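PDB 2Z1P: collagen adhesin protein from Enterococcus faecalis, which is a cell-wall-anchored adhesin of the bacterial surface that probably binds collagen, as described by the Collagen Hug model. Local coordinates for residues Glu188-Ala193 against Leu243-Asp248; Thr272-Tyr277 against Lys292-Val297; Ile56-Pro61 against Gly108-Gly113. One frame throughout, in Å; residues are numbered along the deposited sequence.

Overall arrangement
Contacts 1 and 2 belong to one antiparallel sheet of the collagen-binding domain: strands 190-196 and 272-281 are neighbours in it, and the two contacts touch where Ala193 packs on Tyr277. Both are backbone ladders between adjacent strands. Contact 1 has an apolar buried face and, beside it, a carboxylate bound to one arginine side chain and to the backbone N-H of another residue; contact 2 pairs two hydroxyls on one face and buries polar side chains, Asn275 and Ser295, on the other. Contact 3 lies in the Ig-like domain on the opposite side of the chain's centre, its own centre about 48 Å from that of contact 1. Buried and wholly apolar, it joins two facing sheets by side chains alone.

Contact 1. Residues Glu188-Ala193 against Leu243-Asp248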
ATOM      1  N   GLU A 188     -15.582  29.430   9.392  1.00 50.16           N
ATOM      2  CA  GLU A 188     -16.341  28.468  10.182  1.00 50.16           C
ATOM      3  C   GLU A 188     -15.446  27.332  10.625  1.00 50.16           C
ATOM      4  O   GLU A 188     -14.258  27.310  10.299  1.00 50.16           O
ATOM      5  CB  GLU A 188     -17.546  27.932   9.367  1.00 60.70           C
ATOM      6  CG  GLU A 188     -18.706  28.910   9.255  1.00 60.70           C
ATOM      7  CD  GLU A 188     -19.348  29.260  10.603  1.00 60.70           C
ATOM      8  OE1 GLU A 188     -20.034  30.311  10.695  1.00 60.70           O
ATOM      9  OE2 GLU A 188     -19.195  28.468  11.566  1.00 60.70           O
ATOM     10  N   ASP A 189     -16.035  26.389  11.349  1.00 50.15           N
ATOM     11  CA  ASP A 189     -15.318  25.212  11.816  1.00 50.15           C
ATOM     12  C   ASP A 189     -15.161  24.358  10.584  1.00 50.15           C
ATOM     13  O   ASP A 189     -15.785  24.646   9.566  1.00 50.15           O
ATOM     14  CB  ASP A 189     -16.159  24.457  12.834  1.00 53.14           C
ATOM     15  CG  ASP A 189     -16.071  25.050  14.216  1.00 53.14           C
ATOM     16  OD1 ASP A 189     -15.480  26.136  14.364  1.00 53.14           O
ATOM     17  OD2 ASP A 189     -16.597  24.426  15.160  1.00 53.14           O
ATOM     18  N   ILE A 190     -14.321  23.332  10.654  1.00 34.70           N
ATOM     19  CA  ILE A 190     -14.153  22.443   9.516  1.00 34.70           C
ATOM     20  C   ILE A 190     -14.580  21.072   9.989  1.00 34.70           C
ATOM     21  O   ILE A 190     -13.983  20.480  10.891  1.00 34.70           O
ATOM     22  CB  ILE A 190     -12.717  22.390   9.031  1.00 24.86           C
ATOM     23  CG1 ILE A 190     -12.228  23.800   8.682  1.00 24.86           C
ATOM     24  CG2 ILE A 190     -12.641  21.509   7.800  1.00 24.86           C
ATOM     25  CD1 ILE A 190     -10.717  23.914   8.564  1.00 24.86           C
ATOM     26  N   SER A 191     -15.628  20.566   9.365  1.00 41.74           N
ATOM     27  CA  SER A 191     -16.176  19.291   9.755  1.00 41.74           C
ATOM     28  C   SER A 191     -15.876  18.195   8.754  1.00 41.74           C
ATOM     29  O   SER A 191     -16.161  18.327   7.568  1.00 41.74           O
ATOM     30  CB  SER A 191     -17.691  19.432   9.918  1.00 57.38           C
ATOM     31  OG  SER A 191     -18.070  20.801  10.005  1.00 57.38           O
ATOM     32  N   ILE A 192     -15.305  17.106   9.238  1.00 31.11           N
ATOM     33  CA  ILE A 192     -15.013  15.985   8.369  1.00 31.11           C
ATOM     34  C   ILE A 192     -15.659  14.737   8.949  1.00 31.11           C
ATOM     35  O   ILE A 192     -15.485  14.421  10.120  1.00 31.11           O
ATOM     36  CB  ILE A 192     -13.481  15.753   8.213  1.00 38.33           C
ATOM     37  CG1 ILE A 192     -12.844  16.959   7.504  1.00 38.33           C
ATOM     38  CG2 ILE A 192     -13.218  14.468   7.416  1.00 38.33           C
ATOM     39  CD1 ILE A 192     -11.333  16.919   7.424  1.00 38.33           C
ATOM     40  N   ALA A 193     -16.438  14.052   8.127  1.00 37.90           N
ATOM     41  CA  ALA A 193     -17.092  12.825   8.538  1.00 37.90           C
ATOM     42  C   ALA A 193     -16.369  11.732   7.752  1.00 37.90           C
ATOM     43  O   ALA A 193     -16.462  11.672   6.528  1.00 37.90           O
ATOM     44  CB  ALA A 193     -18.555  12.873   8.176  1.00 38.80           C
ATOM     45  N   LEU A 243     -14.077  14.445  12.307  1.00 46.06           N
ATOM     46  CA  LEU A 243     -12.990  15.320  12.691  1.00 46.06           C
ATOM     47  C   LEU A 243     -13.354  16.785  12.545  1.00 46.06           C
ATOM     48  O   LEU A 243     -13.773  17.239  11.472  1.00 46.06           O
ATOM     49  CB  LEU A 243     -11.760  14.997  11.848  1.00 35.37           C
ATOM     50  CG  LEU A 243     -10.511  15.815  12.157  1.00 35.37           C
ATOM     51  CD1 LEU A 243     -10.199  15.752  13.647  1.00 35.37           C
ATOM     52  CD2 LEU A 243      -9.352  15.276  11.332  1.00 35.37           C
ATOM     53  N   ARG A 244     -13.199  17.533  13.630  1.00 39.49           N
ATOM     54  CA  ARG A 244     -13.528  18.945  13.591  1.00 39.49           C
ATOM     55  C   ARG A 244     -12.366  19.812  14.010  1.00 39.49           C
ATOM     56  O   ARG A 244     -11.722  19.570  15.027  1.00 39.49           O
ATOM     57  CB  ARG A 244     -14.727  19.244  14.488  1.00 57.67           C
ATOM     58  CG  ARG A 244     -15.050  20.721  14.600  1.00 57.67           C
ATOM     59  CD  ARG A 244     -16.164  20.952  15.605  1.00 57.67           C
ATOM     60  NE  ARG A 244     -17.449  20.451  15.127  1.00 57.67           N
ATOM     61  CZ  ARG A 244     -18.224  21.101  14.263  1.00 57.67           C
ATOM     62  NH1 ARG A 244     -17.846  22.280  13.788  1.00 57.67           N
ATOM     63  NH2 ARG A 244     -19.374  20.573  13.861  1.00 57.67           N
ATOM     64  N   PHE A 245     -12.103  20.822  13.194  1.00 34.39           N
ATOM     65  CA  PHE A 245     -11.046  21.791  13.451  1.00 34.39           C
ATOM     66  C   PHE A 245     -11.794  23.071  13.805  1.00 34.39           C
ATOM     67  O   PHE A 245     -12.669  23.500  13.054  1.00 34.39           O
ATOM     68  CB  PHE A 245     -10.208  22.029  12.185  1.00 35.66           C
ATOM     69  CG  PHE A 245      -9.465  20.817  11.701  1.00 35.66           C
ATOM     70  CD1 PHE A 245      -8.159  20.586  12.103  1.00 35.66           C
ATOM     71  CD2 PHE A 245     -10.064  19.919  10.820  1.00 35.66           C
ATOM     72  CE1 PHE A 245      -7.446  19.481  11.632  1.00 35.66           C
ATOM     73  CE2 PHE A 245      -9.364  18.813  10.344  1.00 35.66           C
ATOM     74  CZ  PHE A 245      -8.045  18.597  10.754  1.00 35.66           C
ATOM     75  N   TYR A 246     -11.466  23.677  14.941  1.00 57.65           N
ATOM     76  CA  TYR A 246     -12.139  24.905  15.351  1.00 57.65           C
ATOM     77  C   TYR A 246     -11.710  26.097  14.489  1.00 57.65           C
ATOM     78  O   TYR A 246     -10.526  26.294  14.230  1.00 57.65           O
ATOM     79  CB  TYR A 246     -11.888  25.152  16.844  1.00 45.33           C
ATOM     80  CG  TYR A 246     -12.555  24.101  17.711  1.00 45.33           C
ATOM     81  CD1 TYR A 246     -13.871  23.710  17.466  1.00 45.33           C
ATOM     82  CD2 TYR A 246     -11.876  23.495  18.767  1.00 45.33           C
ATOM     83  CE1 TYR A 246     -14.489  22.741  18.245  1.00 45.33           C
ATOM     84  CE2 TYR A 246     -12.486  22.522  19.558  1.00 45.33           C
ATOM     85  CZ  TYR A 246     -13.792  22.150  19.288  1.00 45.33           C
ATOM     86  OH  TYR A 246     -14.394  21.166  20.040  1.00 45.33           O
ATOM     87  N   ARG A 247     -12.692  26.872  14.041  1.00 46.63           N
ATOM     88  CA  ARG A 247     -12.488  28.026  13.168  1.00 46.63           C
ATOM     89  C   ARG A 247     -11.358  29.011  13.476  1.00 46.63           C
ATOM     90  O   ARG A 247     -10.593  29.393  12.591  1.00 46.63           O
ATOM     91  CB  ARG A 247     -13.799  28.794  13.053  1.00 67.26           C
ATOM     92  CG  ARG A 247     -13.751  29.950  12.081  1.00 67.26           C
ATOM     93  CD  ARG A 247     -13.429  31.278  12.754  1.00 67.26           C
ATOM     94  NE  ARG A 247     -13.291  32.351  11.767  1.00 67.26           N
ATOM     95  CZ  ARG A 247     -13.230  33.648  12.065  1.00 67.26           C
ATOM     96  NH1 ARG A 247     -13.300  34.034  13.331  1.00 67.26           N
ATOM     97  NH2 ARG A 247     -13.088  34.563  11.106  1.00 67.26           N
ATOM     98  N   ASP A 248     -11.238  29.434  14.721  1.00 47.25           N
ATOM     99  CA  ASP A 248     -10.194  30.385  15.047  1.00 47.25           C
ATOM    100  C   ASP A 248      -8.760  29.937  14.831  1.00 47.25           C
ATOM    101  O   ASP A 248      -7.943  30.690  14.298  1.00 47.25           O
ATOM    102  CB  ASP A 248     -10.398  30.859  16.467  1.00 65.88           C
ATOM    103  CG  ASP A 248     -11.458  31.920  16.545  1.00 65.88           C
ATOM    104  OD1 ASP A 248     -12.129  32.014  17.594  1.00 65.88           O
ATOM    105  OD2 ASP A 248     -11.608  32.661  15.540  1.00 65.88           O
TER
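Two neighbouring antiparallel strands of the collagen-binding domain pair here, and just beyond the last rung of their ladder an aspartate ties down the chain that leaves the sheet. Ile190 and Phe245, like Ile192 and Leu243, form hydrogen-bonded pairs, with Ser191 and Arg244 as the non-hydrogen-bonded pair between them. Ile190 N donates to Phe245 O at 2.9 Å and Phe245 N returns a bond to Ile190 O at 3.0 Å. The same double link joins Ile192 to Leu243.

Past this ladder Asp189 takes over with both carboxylate oxygens. Its OD1 accepts the backbone N-H of Arg247 at 2.9 Å in a nearly straight bond (165°), the donor standing above the carboxylate plane. Its OD2 forms a salt bridge with Arg244 NH1 at 2.8 Å, where the N-H is poorly aimed and the hydrogen bond weak; the two planar groups are turned 60° apart. Arg244 leaves the backbone extended and then bends at chi3 (-69°), which folds the guanidinium back toward Asp189. The edge of the Tyr246 ring flanks the same oxygen, with CD1 3.6 Å from Asp189 OD2. The guanidinium of Arg247 leads away, and its NE is bonded to Val186 O.

On the buried face Phe245 presents the edge of its ring to Ile192, CE2 lying 4.0 Å from CD1, while its CD2 approaches Ile190 CB at the same distance. Ile192 CB also packs on Leu243 CB, at 4.1 Å.

Within the sheet, strand 272-281 runs along the other side of 190-196, and strand 231-234 borders 240-245. Leu243 and Phe245 cross the interior to Val257 on strand 254-263 and to Leu177 and Val179 on strand 172-179, and the ring of Phe245 also meets those of Phe255 and Phe225.

Contact 2. Residues Thr272-Tyr277 against Lys292-Val297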
ATOM      1  N   THR A 272      -8.380  -3.305  -3.831  1.00 70.45           N
ATOM      2  CA  THR A 272      -8.082  -1.970  -3.328  1.00 70.45           C
ATOM      3  C   THR A 272      -8.585  -1.730  -1.906  1.00 70.45           C
ATOM      4  O   THR A 272      -9.417  -2.465  -1.387  1.00 70.45           O
ATOM      5  CB  THR A 272      -8.728  -0.887  -4.244  1.00 52.74           C
ATOM      6  OG1 THR A 272     -10.159  -1.025  -4.216  1.00 52.74           O
ATOM      7  CG2 THR A 272      -8.252  -1.040  -5.688  1.00 52.74           C
ATOM      8  N   PHE A 273      -8.062  -0.688  -1.282  1.00 48.44           N
ATOM      9  CA  PHE A 273      -8.478  -0.294   0.054  1.00 48.44           C
ATOM     10  C   PHE A 273      -9.033   1.113  -0.137  1.00 48.44           C
ATOM     11  O   PHE A 273      -8.482   1.895  -0.910  1.00 48.44           O
ATOM     12  CB  PHE A 273      -7.286  -0.269   1.010  1.00 53.15           C
ATOM     13  CG  PHE A 273      -6.647  -1.609   1.202  1.00 53.15           C
ATOM     14  CD1 PHE A 273      -5.308  -1.816   0.875  1.00 53.15           C
ATOM     15  CD2 PHE A 273      -7.387  -2.679   1.692  1.00 53.15           C
ATOM     16  CE1 PHE A 273      -4.712  -3.071   1.031  1.00 53.15           C
ATOM     17  CE2 PHE A 273      -6.802  -3.935   1.852  1.00 53.15           C
ATOM     18  CZ  PHE A 273      -5.459  -4.129   1.518  1.00 53.15           C
ATOM     19  N   GLU A 274     -10.116   1.447   0.555  1.00 41.82           N
ATOM     20  CA  GLU A 274     -10.702   2.765   0.382  1.00 41.82           C
ATOM     21  C   GLU A 274     -11.056   3.540   1.642  1.00 41.82           C
ATOM     22  O   GLU A 274     -11.139   2.993   2.742  1.00 41.82           O
ATOM     23  CB  GLU A 274     -11.937   2.629  -0.482  1.00 70.45           C
ATOM     24  CG  GLU A 274     -11.661   1.835  -1.713  1.00 70.45           C
ATOM     25  CD  GLU A 274     -12.907   1.504  -2.459  1.00 70.45           C
ATOM     26  OE1 GLU A 274     -12.791   0.959  -3.570  1.00 70.45           O
ATOM     27  OE2 GLU A 274     -14.006   1.779  -1.938  1.00 70.45           O
ATOM     28  N   ASN A 275     -11.244   4.839   1.468  1.00 51.55           N
ATOM     29  CA  ASN A 275     -11.640   5.691   2.568  1.00 51.55           C
ATOM     30  C   ASN A 275     -12.405   6.870   1.984  1.00 51.55           C
ATOM     31  O   ASN A 275     -11.933   7.544   1.082  1.00 51.55           O
ATOM     32  CB  ASN A 275     -10.426   6.143   3.371  1.00 44.26           C
ATOM     33  CG  ASN A 275     -10.812   6.746   4.712  1.00 44.26           C
ATOM     34  OD1 ASN A 275     -10.011   6.799   5.637  1.00 44.26           O
ATOM     35  ND2 ASN A 275     -12.045   7.205   4.814  1.00 44.26           N
ATOM     36  N   SER A 276     -13.611   7.085   2.487  1.00 40.75           N
ATOM     37  CA  SER A 276     -14.456   8.153   1.998  1.00 40.75           C
ATOM     38  C   SER A 276     -14.642   9.224   3.055  1.00 40.75           C
ATOM     39  O   SER A 276     -14.573   8.946   4.254  1.00 40.75           O
ATOM     40  CB  SER A 276     -15.796   7.569   1.602  1.00 51.61           C
ATOM     41  OG  SER A 276     -15.577   6.469   0.744  1.00 51.61           O
ATOM     42  N   TYR A 277     -14.886  10.453   2.615  1.00 39.68           N
ATOM     43  CA  TYR A 277     -15.056  11.543   3.561  1.00 39.68           C
ATOM     44  C   TYR A 277     -16.110  12.528   3.107  1.00 39.68           C
ATOM     45  O   TYR A 277     -16.398  12.646   1.919  1.00 39.68           O
ATOM     46  CB  TYR A 277     -13.728  12.294   3.729  1.00 46.83           C
ATOM     47  CG  TYR A 277     -13.331  13.093   2.508  1.00 46.83           C
ATOM     48  CD1 TYR A 277     -13.949  14.311   2.213  1.00 46.83           C
ATOM     49  CD2 TYR A 277     -12.403  12.598   1.610  1.00 46.83           C
ATOM     50  CE1 TYR A 277     -13.655  15.007   1.050  1.00 46.83           C
ATOM     51  CE2 TYR A 277     -12.102  13.286   0.443  1.00 46.83           C
ATOM     52  CZ  TYR A 277     -12.732  14.488   0.165  1.00 46.83           C
ATOM     53  OH  TYR A 277     -12.441  15.156  -1.004  1.00 46.83           O
ATOM     54  N   LYS A 292     -17.182  15.653  -0.823  1.00 40.72           N
ATOM     55  CA  LYS A 292     -17.008  14.304  -0.344  1.00 40.72           C
ATOM     56  C   LYS A 292     -16.293  13.562  -1.469  1.00 40.72           C
ATOM     57  O   LYS A 292     -16.220  14.053  -2.595  1.00 40.72           O
ATOM     58  CB  LYS A 292     -18.372  13.679  -0.042  1.00 56.15           C
ATOM     59  CG  LYS A 292     -19.291  13.618  -1.237  1.00 56.15           C
ATOM     60  CD  LYS A 292     -20.739  13.513  -0.813  1.00 56.15           C
ATOM     61  CE  LYS A 292     -21.202  14.786  -0.119  1.00 56.15           C
ATOM     62  NZ  LYS A 292     -22.640  14.733   0.289  1.00 56.15           N
ATOM     63  N   ASN A 293     -15.754  12.387  -1.162  1.00 43.88           N
ATOM     64  CA  ASN A 293     -15.055  11.608  -2.160  1.00 43.88           C
ATOM     65  C   ASN A 293     -14.524  10.355  -1.510  1.00 43.88           C
ATOM     66  O   ASN A 293     -14.593  10.208  -0.288  1.00 43.88           O
ATOM     67  CB  ASN A 293     -13.911  12.431  -2.743  1.00 40.09           C
ATOM     68  CG  ASN A 293     -13.266  11.767  -3.932  1.00 40.09           C
ATOM     69  OD1 ASN A 293     -13.938  11.129  -4.734  1.00 40.09           O
ATOM     70  ND2 ASN A 293     -11.959  11.931  -4.067  1.00 40.09           N
ATOM     71  N   THR A 294     -14.002   9.456  -2.337  1.00 45.30           N
ATOM     72  CA  THR A 294     -13.438   8.192  -1.877  1.00 45.30           C
ATOM     73  C   THR A 294     -12.029   8.017  -2.412  1.00 45.30           C
ATOM     74  O   THR A 294     -11.817   8.027  -3.621  1.00 45.30           O
ATOM     75  CB  THR A 294     -14.268   7.002  -2.365  1.00 47.50           C
ATOM     76  OG1 THR A 294     -15.573   7.059  -1.789  1.00 47.50           O
ATOM     77  CG2 THR A 294     -13.611   5.695  -1.967  1.00 47.50           C
ATOM     78  N   SER A 295     -11.068   7.852  -1.510  1.00 44.99           N
ATOM     79  CA  SER A 295      -9.677   7.666  -1.897  1.00 44.99           C
ATOM     80  C   SER A 295      -9.399   6.203  -2.079  1.00 44.99           C
ATOM     81  O   SER A 295      -9.939   5.365  -1.364  1.00 44.99           O
ATOM     82  CB  SER A 295      -8.733   8.202  -0.826  1.00 45.51           C
ATOM     83  OG  SER A 295      -8.703   9.611  -0.849  1.00 45.51           O
ATOM     84  N   GLN A 296      -8.535   5.898  -3.032  1.00 45.63           N
ATOM     85  CA  GLN A 296      -8.174   4.517  -3.295  1.00 45.63           C
ATOM     86  C   GLN A 296      -6.697   4.286  -3.029  1.00 45.63           C
ATOM     87  O   GLN A 296      -5.889   5.212  -3.087  1.00 45.63           O
ATOM     88  CB  GLN A 296      -8.469   4.176  -4.748  1.00 71.67           C
ATOM     89  CG  GLN A 296      -9.918   4.298  -5.129  1.00 71.67           C
ATOM     90  CD  GLN A 296     -10.538   2.955  -5.424  1.00 71.67           C
ATOM     91  OE1 GLN A 296     -11.681   2.878  -5.864  1.00 71.67           O
ATOM     92  NE2 GLN A 296      -9.786   1.885  -5.184  1.00 71.67           N
ATOM     93  N   VAL A 297      -6.355   3.045  -2.722  1.00 47.90           N
ATOM     94  CA  VAL A 297      -4.966   2.659  -2.503  1.00 47.90           C
ATOM     95  C   VAL A 297      -4.878   1.261  -3.089  1.00 47.90           C
ATOM     96  O   VAL A 297      -5.509   0.336  -2.582  1.00 47.90           O
ATOM     97  CB  VAL A 297      -4.581   2.596  -1.001  1.00 33.91           C
ATOM     98  CG1 VAL A 297      -3.162   2.046  -0.857  1.00 33.91           C
ATOM     99  CG2 VAL A 297      -4.663   3.976  -0.372  1.00 33.91           C
TER
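With CG held between its own backbone N and carbonyl carbon (chi1 70°), Tyr277 swings its ring over the opposite strand, while Ser276 and Thr294, each with its hydroxyl oxygen beside the backbone N, bring those oxygens together on the other face of the sheet. Asn293 N lies 3.9 Å above the plane of the Tyr277 ring, over its centre, and Asn293 CB comes within 3.6 Å of Tyr277 OH. The ring and the Asn293 amide stand almost perpendicular. Ser276 OG and Thr294 OG1 are 2.6 Å apart and hydrogen-bonded. Next to them the methyl CG2 of Thr294 rests against Glu274 CB at 3.8 Å.

The two segments are the arms of an antiparallel beta hairpin, strands 272-281 and 289-298, the second of which is the outermost strand of its sheet in the collagen-binding domain. Ser295 N reaches Asn275 O at 2.7 Å in a nearly straight bond (167°), and Asn275 N answers to Ser295 O at 3.2 Å. Phe273 N bonds to Val297 O at 3.0 Å; the return bond from Val297 N is weak. Asn275 and Ser295 are buried polar residues whose side chains bond across the interior, Ser295 OG to Lys162 O, Asn275 OD1 to Lys162 NZ, and Asn275 ND2 to Asp194 within the sheet. Phe273 and Val297 both pack on Leu166 of strand 160-166.

Contact 3. Residues Ile56-Pro61 against Gly108-Gly113; sequences ITLTLP and GHFSFG
The backbones of 56-61 and 108-113 are well separated, Leu58 CA being 11.0 Å from Phe112 CA, so no hydrogen bond links them and the space between is spanned by side chains. Three aliphatic residues, Ile56, Leu58 and Leu60, reach in from one segment, and two aromatic residues, Phe110 and Phe112, come from the other.

Phe110 is met twice. Ile56 brings CG1 to the edge of the ring, 4.2 Å from CE2, and Leu58 places CD1 at the same distance from CZ, obliquely to the ring plane. Leu58 forks between the two aromatic side chains, since its second methyl, CD2, lies 4.4 Å from Phe112 CE1. Leu60 meets the edge of the Phe112 ring, with CD2 3.8 Å from CE2 and equally near CZ. A chi1 near +70° in both phenylalanines (73° for Phe110, 66° for Phe112) turns the rings across to the other segment. Aliphatic chain and ring run antiparallel alongside one another in the Ile56-Phe110, Leu58-Phe110 and Leu60-Phe112 pairs, an interdigitation of the kind found between the facing sheets of an Ig-like sandwich.

Strand 57-59 is the outermost strand of one sheet and pairs with 91-95, whose Val92 packs on both phenylalanines and whose Ala94 touches Phe110; Val85 and Ile87 of strand 84-87 extend the apolar layer. Strand 107-116 lies inside the other sheet, between 35-43 and 64-66. Val40 of strand 35-43 packs on Leu58, and Ile38 on Phe112. His109 also hydrogen-bonds through its backbone to Glu305, near the C-terminal end of the modelled chain, consistent with the latch of the Collagen Hug model lying alongside strand 107-116.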
ATOM      1  N   ILE A  56      10.475 -24.175  -7.548  1.00 47.05           N
ATOM      2  CA  ILE A  56      10.476 -23.075  -8.515  1.00 47.05           C
ATOM      3  C   ILE A  56      10.859 -21.802  -7.745  1.00 47.05           C
ATOM      4  O   ILE A  56      10.022 -21.165  -7.113  1.00 47.05           O
ATOM      5  CB  ILE A  56       9.085 -22.929  -9.220  1.00 52.72           C
ATOM      6  CG1 ILE A  56       8.729 -21.459  -9.444  1.00 52.72           C
ATOM      7  CG2 ILE A  56       8.014 -23.590  -8.397  1.00 52.72           C
ATOM      8  CD1 ILE A  56       9.722 -20.704 -10.273  1.00 52.72           C
ATOM      9  N   THR A  57      12.145 -21.461  -7.798  1.00 53.39           N
ATOM     10  CA  THR A  57      12.694 -20.298  -7.105  1.00 53.39           C
ATOM     11  C   THR A  57      13.142 -19.167  -8.045  1.00 53.39           C
ATOM     12  O   THR A  57      13.816 -19.413  -9.048  1.00 53.39           O
ATOM     13  CB  THR A  57      13.890 -20.721  -6.202  1.00 42.96           C
ATOM     14  OG1 THR A  57      14.712 -19.585  -5.914  1.00 42.96           O
ATOM     15  CG2 THR A  57      14.730 -21.788  -6.882  1.00 42.96           C
ATOM     16  N   LEU A  58      12.750 -17.934  -7.700  1.00 48.69           N
ATOM     17  CA  LEU A  58      13.069 -16.723  -8.469  1.00 48.69           C
ATOM     18  C   LEU A  58      14.080 -15.837  -7.768  1.00 48.69           C
ATOM     19  O   LEU A  58      14.053 -15.691  -6.548  1.00 48.69           O
ATOM     20  CB  LEU A  58      11.821 -15.871  -8.710  1.00 38.94           C
ATOM     21  CG  LEU A  58      10.840 -16.239  -9.816  1.00 38.94           C
ATOM     22  CD1 LEU A  58       9.950 -17.379  -9.363  1.00 38.94           C
ATOM     23  CD2 LEU A  58      10.006 -15.015 -10.157  1.00 38.94           C
ATOM     24  N   THR A  59      14.958 -15.232  -8.558  1.00 47.18           N
ATOM     25  CA  THR A  59      15.980 -14.331  -8.040  1.00 47.18           C
ATOM     26  C   THR A  59      15.659 -12.917  -8.528  1.00 47.18           C
ATOM     27  O   THR A  59      15.534 -12.675  -9.730  1.00 47.18           O
ATOM     28  CB  THR A  59      17.399 -14.781  -8.490  1.00 60.48           C
ATOM     29  OG1 THR A  59      18.270 -13.648  -8.553  1.00 60.48           O
ATOM     30  CG2 THR A  59      17.350 -15.459  -9.839  1.00 60.48           C
ATOM     31  N   LEU A  60      15.525 -11.998  -7.575  1.00 55.36           N
ATOM     32  CA  LEU A  60      15.156 -10.611  -7.844  1.00 55.36           C
ATOM     33  C   LEU A  60      16.300  -9.637  -8.134  1.00 55.36           C
ATOM     34  O   LEU A  60      17.398  -9.768  -7.592  1.00 55.36           O
ATOM     35  CB  LEU A  60      14.345 -10.073  -6.659  1.00 35.03           C
ATOM     36  CG  LEU A  60      13.232 -10.969  -6.082  1.00 35.03           C
ATOM     37  CD1 LEU A  60      12.661 -10.321  -4.828  1.00 35.03           C
ATOM     38  CD2 LEU A  60      12.133 -11.197  -7.102  1.00 35.03           C
ATOM     39  N   PRO A  61      16.038  -8.636  -8.995  1.00 47.64           N
ATOM     40  CA  PRO A  61      16.993  -7.602  -9.395  1.00 47.64           C
ATOM     41  C   PRO A  61      17.257  -6.705  -8.202  1.00 47.64           C
ATOM     42  O   PRO A  61      16.384  -6.507  -7.360  1.00 47.64           O
ATOM     43  CB  PRO A  61      16.250  -6.836 -10.488  1.00 52.73           C
ATOM     44  CG  PRO A  61      15.232  -7.792 -10.969  1.00 52.73           C
ATOM     45  CD  PRO A  61      14.771  -8.457  -9.717  1.00 52.73           C
ATOM     46  N   GLY A 108      -0.870 -24.172 -11.323  1.00 59.18           N
ATOM     47  CA  GLY A 108      -1.034 -23.176 -10.281  1.00 59.18           C
ATOM     48  C   GLY A 108      -0.357 -21.852 -10.553  1.00 59.18           C
ATOM     49  O   GLY A 108       0.025 -21.550 -11.686  1.00 59.18           O
ATOM     50  N   HIS A 109      -0.213 -21.063  -9.494  1.00 57.14           N
ATOM     51  CA  HIS A 109       0.419 -19.758  -9.583  1.00 57.14           C
ATOM     52  C   HIS A 109       0.652 -19.190  -8.186  1.00 57.14           C
ATOM     53  O   HIS A 109       0.319 -19.816  -7.190  1.00 57.14           O
ATOM     54  CB  HIS A 109      -0.461 -18.788 -10.409  1.00 74.38           C
ATOM     55  CG  HIS A 109      -1.574 -18.140  -9.644  1.00 74.38           C
ATOM     56  ND1 HIS A 109      -2.844 -18.681  -9.544  1.00 74.38           N
ATOM     57  CD2 HIS A 109      -1.640 -16.940  -8.999  1.00 74.38           C
ATOM     58  CE1 HIS A 109      -3.628 -17.851  -8.891  1.00 74.38           C
ATOM     59  NE2 HIS A 109      -2.914 -16.777  -8.550  1.00 74.38           N
ATOM     60  N   PHE A 110       1.235 -18.003  -8.115  1.00 65.03           N
ATOM     61  CA  PHE A 110       1.471 -17.371  -6.832  1.00 65.03           C
ATOM     62  C   PHE A 110       1.998 -15.970  -7.058  1.00 65.03           C
ATOM     63  O   PHE A 110       2.950 -15.766  -7.805  1.00 65.03           O
ATOM     64  CB  PHE A 110       2.420 -18.221  -5.961  1.00 50.40           C
ATOM     65  CG  PHE A 110       3.868 -18.210  -6.388  1.00 50.40           C
ATOM     66  CD1 PHE A 110       4.691 -17.123  -6.101  1.00 50.40           C
ATOM     67  CD2 PHE A 110       4.438 -19.328  -6.997  1.00 50.40           C
ATOM     68  CE1 PHE A 110       6.064 -17.150  -6.405  1.00 50.40           C
ATOM     69  CE2 PHE A 110       5.811 -19.364  -7.306  1.00 50.40           C
ATOM     70  CZ  PHE A 110       6.622 -18.273  -7.006  1.00 50.40           C
ATOM     71  N   SER A 111       1.325 -15.000  -6.446  1.00 61.74           N
ATOM     72  CA  SER A 111       1.706 -13.600  -6.558  1.00 61.74           C
ATOM     73  C   SER A 111       2.430 -13.193  -5.284  1.00 61.74           C
ATOM     74  O   SER A 111       2.118 -13.700  -4.202  1.00 61.74           O
ATOM     75  CB  SER A 111       0.467 -12.716  -6.712  1.00 56.80           C
ATOM     76  OG  SER A 111      -0.369 -13.179  -7.755  1.00 56.80           O
ATOM     77  N   PHE A 112       3.413 -12.304  -5.423  1.00 45.29           N
ATOM     78  CA  PHE A 112       4.146 -11.773  -4.281  1.00 45.29           C
ATOM     79  C   PHE A 112       4.376 -10.288  -4.567  1.00 45.29           C
ATOM     80  O   PHE A 112       4.288  -9.852  -5.720  1.00 45.29           O
ATOM     81  CB  PHE A 112       5.469 -12.517  -4.035  1.00 39.75           C
ATOM     82  CG  PHE A 112       6.490 -12.351  -5.121  1.00 39.75           C
ATOM     83  CD1 PHE A 112       6.379 -13.051  -6.318  1.00 39.75           C
ATOM     84  CD2 PHE A 112       7.589 -11.515  -4.934  1.00 39.75           C
ATOM     85  CE1 PHE A 112       7.358 -12.924  -7.324  1.00 39.75           C
ATOM     86  CE2 PHE A 112       8.568 -11.381  -5.929  1.00 39.75           C
ATOM     87  CZ  PHE A 112       8.452 -12.087  -7.126  1.00 39.75           C
ATOM     88  N   GLY A 113       4.633  -9.511  -3.516  1.00 41.28           N
ATOM     89  CA  GLY A 113       4.823  -8.085  -3.686  1.00 41.28           C
ATOM     90  C   GLY A 113       6.247  -7.630  -3.545  1.00 41.28           C
ATOM     91  O   GLY A 113       7.010  -8.198  -2.766  1.00 41.28           O
TER